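Side-chain contacts in protein GLB-12 (Caenorhabditis elegans, PDB 4BJA), which binds heme b as a globin, probably binds oxygen, and has a role in redox signalling needed for reproduction in the worm: residues F207-E210 against R211-K215; N112-G115 against A116-V120; D52-G55 against L56-D60. The protein carries 1 engineered substitution. All coordinates share one frame; numbering follows the deposited sequence.

Interaction 1: F207-E210 against R211-K215; sequences FELE and RAKQK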
loop_
_atom_site.group_PDB
_atom_site.type_symbol
_atom_site.label_atom_id
_atom_site.label_comp_id
_atom_site.label_asym_id
_atom_site.label_seq_id
_atom_site.Cartn_x
_atom_site.Cartn_y
_atom_site.Cartn_z
ATOM N N PHE A 207 -1.336 12.422 -0.036
ATOM C CA PHE A 207 -1.691 13.672 -0.705
ATOM C C PHE A 207 -3.212 13.747 -1.018
ATOM O O PHE A 207 -3.891 14.768 -0.772
ATOM C CB PHE A 207 -0.861 13.794 -2.008
ATOM C CG PHE A 207 -1.144 15.065 -2.778
ATOM C CD1 PHE A 207 -2.271 15.158 -3.592
ATOM C CD2 PHE A 207 -0.308 16.163 -2.644
ATOM C CE1 PHE A 207 -2.575 16.354 -4.273
ATOM C CE2 PHE A 207 -0.586 17.362 -3.366
ATOM C CZ PHE A 207 -1.721 17.447 -4.135
ATOM N N GLU A 208 -3.748 12.677 -1.599
ATOM C CA GLU A 208 -5.100 12.711 -2.096
ATOM C C GLU A 208 -6.068 12.925 -0.924
ATOM O O GLU A 208 -7.027 13.713 -1.018
ATOM C CB GLU A 208 -5.380 11.429 -2.841
ATOM C CG GLU A 208 -6.554 11.496 -3.749
ATOM C CD GLU A 208 -6.317 12.352 -5.004
ATOM O OE1 GLU A 208 -5.184 12.414 -5.529
ATOM O OE2 GLU A 208 -7.302 12.931 -5.482
ATOM N N LEU A 209 -5.791 12.241 0.172
ATOM C CA LEU A 209 -6.645 12.337 1.361
ATOM C C LEU A 209 -6.578 13.735 1.968
ATOM O O LEU A 209 -7.607 14.300 2.369
ATOM C CB LEU A 209 -6.206 11.292 2.391
ATOM C CG LEU A 209 -7.058 11.250 3.683
ATOM C CD1 LEU A 209 -8.529 11.010 3.386
ATOM C CD2 LEU A 209 -6.536 10.156 4.635
ATOM N N GLU A 210 -5.366 14.271 2.072
ATOM C CA GLU A 210 -5.186 15.575 2.670
ATOM C C GLU A 210 -5.864 16.653 1.830
ATOM O O GLU A 210 -6.512 17.574 2.379
ATOM C CB GLU A 210 -3.704 15.874 2.852
ATOM C CG GLU A 210 -3.407 17.280 3.431
ATOM C CD GLU A 210 -3.861 17.442 4.885
ATOM O OE1 GLU A 210 -4.078 16.437 5.595
ATOM O OE2 GLU A 210 -3.978 18.601 5.333
ATOM N N ARG A 211 -5.733 16.543 0.510
ATOM C CA ARG A 211 -6.430 17.477 -0.359
ATOM C C ARG A 211 -7.960 17.370 -0.205
ATOM O O ARG A 211 -8.655 18.402 -0.120
ATOM C CB ARG A 211 -5.991 17.288 -1.813
ATOM C CG ARG A 211 -6.783 18.164 -2.755
ATOM C CD ARG A 211 -6.148 18.172 -4.124
ATOM N NE ARG A 211 -6.285 16.880 -4.787
ATOM C CZ ARG A 211 -5.854 16.617 -6.014
ATOM N NH1 ARG A 211 -5.267 17.574 -6.744
ATOM N NH2 ARG A 211 -6.007 15.398 -6.517
ATOM N N ALA A 212 -8.488 16.141 -0.145
ATOM C CA ALA A 212 -9.933 15.939 -0.010
ATOM C C ALA A 212 -10.447 16.564 1.289
ATOM O O ALA A 212 -11.521 17.176 1.307
ATOM C CB ALA A 212 -10.312 14.475 -0.090
ATOM N N LYS A 213 -9.674 16.426 2.358
ATOM C CA LYS A 213 -10.079 16.955 3.670
ATOM C C LYS A 213 -10.075 18.471 3.699
ATOM O O LYS A 213 -10.984 19.094 4.272
ATOM C CB LYS A 213 -9.169 16.432 4.772
ATOM C CG LYS A 213 -9.432 14.991 5.151
ATOM C CD LYS A 213 -8.463 14.575 6.234
ATOM C CE LYS A 213 -8.551 13.100 6.565
ATOM N NZ LYS A 213 -7.349 12.720 7.350
ATOM N N GLN A 214 -9.038 19.064 3.110
ATOM C CA GLN A 214 -8.941 20.521 3.008
ATOM C C GLN A 214 -10.023 21.068 2.082
ATOM O O GLN A 214 -10.403 22.236 2.189
ATOM C CB GLN A 214 -7.564 20.923 2.510
ATOM C CG GLN A 214 -6.455 20.620 3.494
ATOM C CD GLN A 214 -5.160 21.324 3.135
ATOM O OE1 GLN A 214 -5.158 22.297 2.369
ATOM N NE2 GLN A 214 -4.047 20.838 3.683
ATOM N N LYS A 215 -10.494 20.198 1.184
ATOM C CA LYS A 215 -11.611 20.422 0.255
ATOM C C LYS A 215 -11.172 20.903 -1.122
ATOM O O LYS A 215 -10.821 20.087 -1.992
ATOM C CB LYS A 215 -12.725 21.305 0.849
ATOM C CG LYS A 215 -13.738 20.532 1.704
ATOM C CD LYS A 215 -13.418 20.587 3.193
ATOM C CE LYS A 215 -13.895 21.893 3.842
ATOM N NZ LYS A 215 -12.982 22.330 4.952
HETATM O O HOH W 1 -7.854 14.778 -3.266
HETATM O O HOH W 2 -4.974 13.682 5.819
#
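F207 meets R211 one turn further on, near the C-terminal end of the last globin helix, 185-214. Its ring atom CE1 lies over the centre of the R211 guanidinium, 3.7 Å from CZ; with the two planes 74° apart, the ring presents its edge to the guanidinium face. Next, E208 makes a salt bridge with the same group: OE2 takes R211 NH2 at 3.0 Å, in the guanidinium plane but tilted out of the carboxylate plane, on the syn side. A water accepts from R211 NE and donates to E208 O. R211 NH1 is bound by the carbonyls of E134 and Q137, so the ring edge over one face and the bonds together limit the guanidinium's rotation. L209 brings CG to within 3.7 Å of K213 CE, the extended lysine running back over the leucine; E208 and L209 also pack on the second subunit. E210 has CG anti to its N and then bends at chi2 (68°), which turns the carboxylate toward the next turn. A water links E210 OE1 to K213 NZ. The other oxygen, E210 OE2, uses its anti lone pair to accept from Q214 NE2 at 2.8 Å, with an N-H...O angle of 173°.

Interaction 2: N112-G115 against A116-V120; sequences NLTG and AWQLV
An asparagine N-cap starts helix 113-126, and its first turn is closed by the backbone bond from A116 N to N112 O, 3.1 Å long. The cap itself is made by the N112 side chain: OD1 accepts from G115 N at 2.9 Å. The donor stands above the carbonyl plane of the amide, 54° out of it, so this bond does not follow a lone pair. With CG anti to the backbone N (chi1 180°), the amide reaches forward to the first turn. G115 matters sterically here, because a CB on this residue would clash with N112 ND2.

The bonds that follow are those of a regular alpha helix, i to i+4, with W117 N on L113 O and L119 N on G115 O. Within this globin fold the helix is packed against helix 87-108, where A116 meets L103 and L107, while the W117 indole is turned away from the first turn, meets W19, and gives its NE1 to Q202 of helix 185-214.

The side-chain contact between the turns is made by T114 and Q118, which run side by side and point the same way. The threonine uses its methyl: CG2 touches Q118 NE2 at 3.5 Å and Q118 CD at 3.6 Å. Its hydroxyl, OG1, takes another direction and forms a weak hydrogen bond with G21 O. The polar end of Q118 is likewise engaged outside the helix, its NE2 bonding V20 O, so T114 packs against an amide already held by the N-terminal segment. Nearer the backbone, Q118 CG lies 3.2 Å from T114 O, the carbonyl that also accepts from Q118 N at 2.9 Å with an N-H...O angle of 165°.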
loop_
_atom_site.group_PDB
_atom_site.type_symbol
_atom_site.label_atom_id
_atom_site.label_comp_id
_atom_site.label_asym_id
_atom_site.label_seq_id
_atom_site.Cartn_x
_atom_site.Cartn_y
_atom_site.Cartn_z
ATOM N N ASN A 112 13.396 1.143 11.666
ATOM C CA ASN A 112 12.375 2.018 12.176
ATOM C C ASN A 112 11.323 2.120 11.066
ATOM O O ASN A 112 11.256 3.092 10.298
ATOM C CB ASN A 112 12.971 3.368 12.525
ATOM C CG ASN A 112 11.954 4.328 13.056
ATOM O OD1 ASN A 112 10.767 3.978 13.223
ATOM N ND2 ASN A 112 12.401 5.567 13.348
ATOM N N LEU A 113 10.494 1.093 10.998
ATOM C CA LEU A 113 9.548 0.989 9.893
ATOM C C LEU A 113 8.408 2.010 10.096
ATOM O O LEU A 113 7.879 2.560 9.127
ATOM C CB LEU A 113 9.068 -0.470 9.736
ATOM C CG LEU A 113 10.209 -1.511 9.643
ATOM C CD1 LEU A 113 9.715 -2.858 9.120
ATOM C CD2 LEU A 113 11.411 -1.026 8.756
ATOM N N THR A 114 8.045 2.278 11.356
ATOM C CA THR A 114 7.064 3.286 11.675
ATOM C C THR A 114 7.499 4.655 11.192
ATOM O O THR A 114 6.758 5.326 10.497
ATOM C CB THR A 114 6.814 3.322 13.216
ATOM O OG1 THR A 114 6.156 2.100 13.553
ATOM C CG2 THR A 114 5.933 4.493 13.606
ATOM N N GLY A 115 8.720 5.043 11.533
ATOM C CA GLY A 115 9.197 6.373 11.133
ATOM C C GLY A 115 9.319 6.482 9.617
ATOM O O GLY A 115 9.076 7.527 9.057
ATOM N N ALA A 116 9.657 5.387 8.956
ATOM C CA ALA A 116 9.797 5.406 7.476
ATOM C C ALA A 116 8.430 5.670 6.860
ATOM O O ALA A 116 8.275 6.564 5.999
ATOM C CB ALA A 116 10.345 4.112 6.987
ATOM N N TRP A 117 7.421 4.912 7.281
ATOM C CA TRP A 117 6.075 5.128 6.735
ATOM C C TRP A 117 5.548 6.513 7.075
ATOM O O TRP A 117 4.952 7.220 6.227
ATOM C CB TRP A 117 5.165 3.984 7.237
ATOM C CG TRP A 117 3.855 3.871 6.545
ATOM C CD1 TRP A 117 3.509 4.303 5.260
ATOM C CD2 TRP A 117 2.711 3.214 7.069
ATOM N NE1 TRP A 117 2.195 3.951 4.999
ATOM C CE2 TRP A 117 1.684 3.299 6.099
ATOM C CE3 TRP A 117 2.449 2.568 8.289
ATOM C CZ2 TRP A 117 0.411 2.734 6.298
ATOM C CZ3 TRP A 117 1.162 2.011 8.487
ATOM C CH2 TRP A 117 0.175 2.104 7.493
ATOM N N GLN A 118 5.761 6.935 8.327
ATOM C CA GLN A 118 5.296 8.261 8.739
ATOM C C GLN A 118 5.931 9.385 7.888
ATOM O O GLN A 118 5.250 10.352 7.530
ATOM C CB GLN A 118 5.632 8.540 10.197
ATOM C CG GLN A 118 4.723 7.761 11.192
ATOM C CD GLN A 118 5.239 7.887 12.627
ATOM O OE1 GLN A 118 6.406 8.215 12.854
ATOM N NE2 GLN A 118 4.380 7.622 13.586
ATOM N N LEU A 119 7.226 9.257 7.628
ATOM C CA LEU A 119 7.976 10.233 6.791
ATOM C C LEU A 119 7.332 10.331 5.415
ATOM O O LEU A 119 7.066 11.441 4.907
ATOM C CB LEU A 119 9.455 9.843 6.695
ATOM C CG LEU A 119 10.287 10.710 5.700
ATOM C CD1 LEU A 119 10.311 12.187 6.099
ATOM C CD2 LEU A 119 11.706 10.193 5.585
ATOM N N VAL A 120 7.038 9.190 4.829
ATOM C CA VAL A 120 6.501 9.232 3.446
ATOM C C VAL A 120 5.099 9.850 3.424
ATOM O O VAL A 120 4.803 10.719 2.603
ATOM C CB VAL A 120 6.508 7.836 2.817
ATOM C CG1 VAL A 120 5.846 7.874 1.437
ATOM C CG2 VAL A 120 7.926 7.260 2.753
#

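Interaction 3: D52-G55 against L56-D60; sequences DIVG and LIFLD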
loop_
_atom_site.group_PDB
_atom_site.type_symbol
_atom_site.label_atom_id
_atom_site.label_comp_id
_atom_site.label_asym_id
_atom_site.label_seq_id
_atom_site.Cartn_x
_atom_site.Cartn_y
_atom_site.Cartn_z
ATOM N N ASP A 52 24.691 14.633 -6.035
ATOM C CA ASP A 52 24.980 14.988 -7.427
ATOM C C ASP A 52 24.087 14.172 -8.380
ATOM O O ASP A 52 23.519 14.714 -9.347
ATOM C CB ASP A 52 26.452 14.715 -7.756
ATOM C CG ASP A 52 27.415 15.833 -7.293
ATOM O OD1 ASP A 52 26.988 16.847 -6.695
ATOM O OD2 ASP A 52 28.641 15.677 -7.554
ATOM N N ILE A 53 23.957 12.868 -8.122
ATOM C CA ILE A 53 23.098 12.023 -8.951
ATOM C C ILE A 53 21.627 12.496 -8.883
ATOM O O ILE A 53 20.932 12.601 -9.921
ATOM C CB ILE A 53 23.237 10.504 -8.580
ATOM C CG1 ILE A 53 24.655 10.002 -8.937
ATOM C CG2 ILE A 53 22.191 9.723 -9.317
ATOM C CD1 ILE A 53 25.051 8.595 -8.312
ATOM N N VAL A 54 21.147 12.802 -7.676
ATOM C CA VAL A 54 19.815 13.308 -7.525
ATOM C C VAL A 54 19.634 14.601 -8.351
ATOM O O VAL A 54 18.642 14.764 -9.031
ATOM C CB VAL A 54 19.476 13.557 -6.033
ATOM C CG1 VAL A 54 18.171 14.345 -5.867
ATOM C CG2 VAL A 54 19.430 12.193 -5.288
ATOM N N GLY A 55 20.621 15.509 -8.252
ATOM C CA GLY A 55 20.624 16.751 -9.041
ATOM C C GLY A 55 20.528 16.463 -10.546
ATOM O O GLY A 55 19.725 17.066 -11.226
ATOM N N LEU A 56 21.325 15.508 -11.047
ATOM C CA LEU A 56 21.370 15.203 -12.511
ATOM C C LEU A 56 20.014 14.673 -12.964
ATOM O O LEU A 56 19.532 14.986 -14.059
ATOM C CB LEU A 56 22.416 14.136 -12.778
ATOM C CG LEU A 56 23.842 14.688 -12.655
ATOM C CD1 LEU A 56 24.844 13.602 -12.962
ATOM C CD2 LEU A 56 24.015 15.872 -13.615
ATOM N N ILE A 57 19.406 13.836 -12.117
ATOM C CA ILE A 57 18.110 13.270 -12.455
ATOM C C ILE A 57 17.011 14.358 -12.446
ATOM O O ILE A 57 16.166 14.395 -13.338
ATOM C CB ILE A 57 17.773 12.027 -11.582
ATOM C CG1 ILE A 57 18.792 10.912 -11.879
ATOM C CG2 ILE A 57 16.272 11.538 -11.837
ATOM C CD1 ILE A 57 18.772 9.726 -10.943
ATOM N N PHE A 58 17.007 15.260 -11.456
ATOM C CA PHE A 58 16.070 16.353 -11.480
ATOM C C PHE A 58 16.308 17.272 -12.686
ATOM O O PHE A 58 15.351 17.805 -13.226
ATOM C CB PHE A 58 16.066 17.149 -10.154
ATOM C CG PHE A 58 15.047 16.626 -9.212
ATOM C CD1 PHE A 58 13.699 16.907 -9.417
ATOM C CD2 PHE A 58 15.437 15.771 -8.169
ATOM C CE1 PHE A 58 12.702 16.408 -8.513
ATOM C CE2 PHE A 58 14.447 15.259 -7.286
ATOM C CZ PHE A 58 13.116 15.574 -7.457
ATOM N N LEU A 59 17.561 17.445 -13.090
ATOM C CA LEU A 59 17.805 18.253 -14.312
ATOM C C LEU A 59 17.139 17.562 -15.512
ATOM O O LEU A 59 16.418 18.200 -16.275
ATOM C CB LEU A 59 19.289 18.473 -14.555
ATOM C CG LEU A 59 19.975 19.474 -13.609
ATOM C CD1 LEU A 59 21.489 19.438 -13.792
ATOM C CD2 LEU A 59 19.447 20.895 -13.800
ATOM N N ASP A 60 17.313 16.248 -15.650
ATOM C CA ASP A 60 16.558 15.535 -16.712
ATOM C C ASP A 60 15.032 15.665 -16.585
ATOM O O ASP A 60 14.342 15.886 -17.550
ATOM C CB ASP A 60 16.920 14.052 -16.707
ATOM C CG ASP A 60 18.320 13.791 -17.190
ATOM O OD1 ASP A 60 19.004 14.727 -17.650
ATOM O OD2 ASP A 60 18.752 12.608 -17.111
#
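V54 overlaps the edge of the F58 ring, its CG1 lying in the ring plane 3.8 Å from F58 CD2. The two side chains run together along helix 50-65 of the globin fold, and the V54 branch that touches is the one anti to the backbone N (chi1 169°). The same ring atom, F58 CD2, is 3.5 Å from V54 O, which accepts the helical bond from F58 N at 3.0 Å. On the neighbouring flank I53 and I57 also lie side by side: I53 CG2 meets I57 CD1 at 3.8 Å, with both residues packed on helix 144-160. The i to i+4 bonding continues through the glycine, with L59 N to G55 O at 2.9 Å.

Beyond V54, the phenylalanine ring meets H92, an axial ligand of the heme iron, and the rings of F96 and F152. Cutting F58 back to alanine would remove the ring, which is likely to open a gap beside H92 and leave V54 CG1 without its aromatic neighbour. The side-chain contacts between these two turns are carbon against carbon, which implies that shape and burial, rather than polar bonds, set how V54 and I53 fit the next turn.

The three contacts lie on separate helices around one heme, and none touches another. Interaction 3 comes first in the chain and approaches from the H92 side: the F58 side chain is about 4 Å from that of H92 and about 6 Å from the heme. Interaction 1 adjoins the other axial ligand, the F207 side chain lying about 4 Å from that of H127. Interaction 2 begins the helix that ends at S126, just before H127, and its L119 side chain is about 6 Å from the heme. Centres of interactions 1 and 3 are 30 Å apart, on opposite sides of the chain's centre, whereas interactions 1 and 2 come within about 7 Å at their nearest atoms.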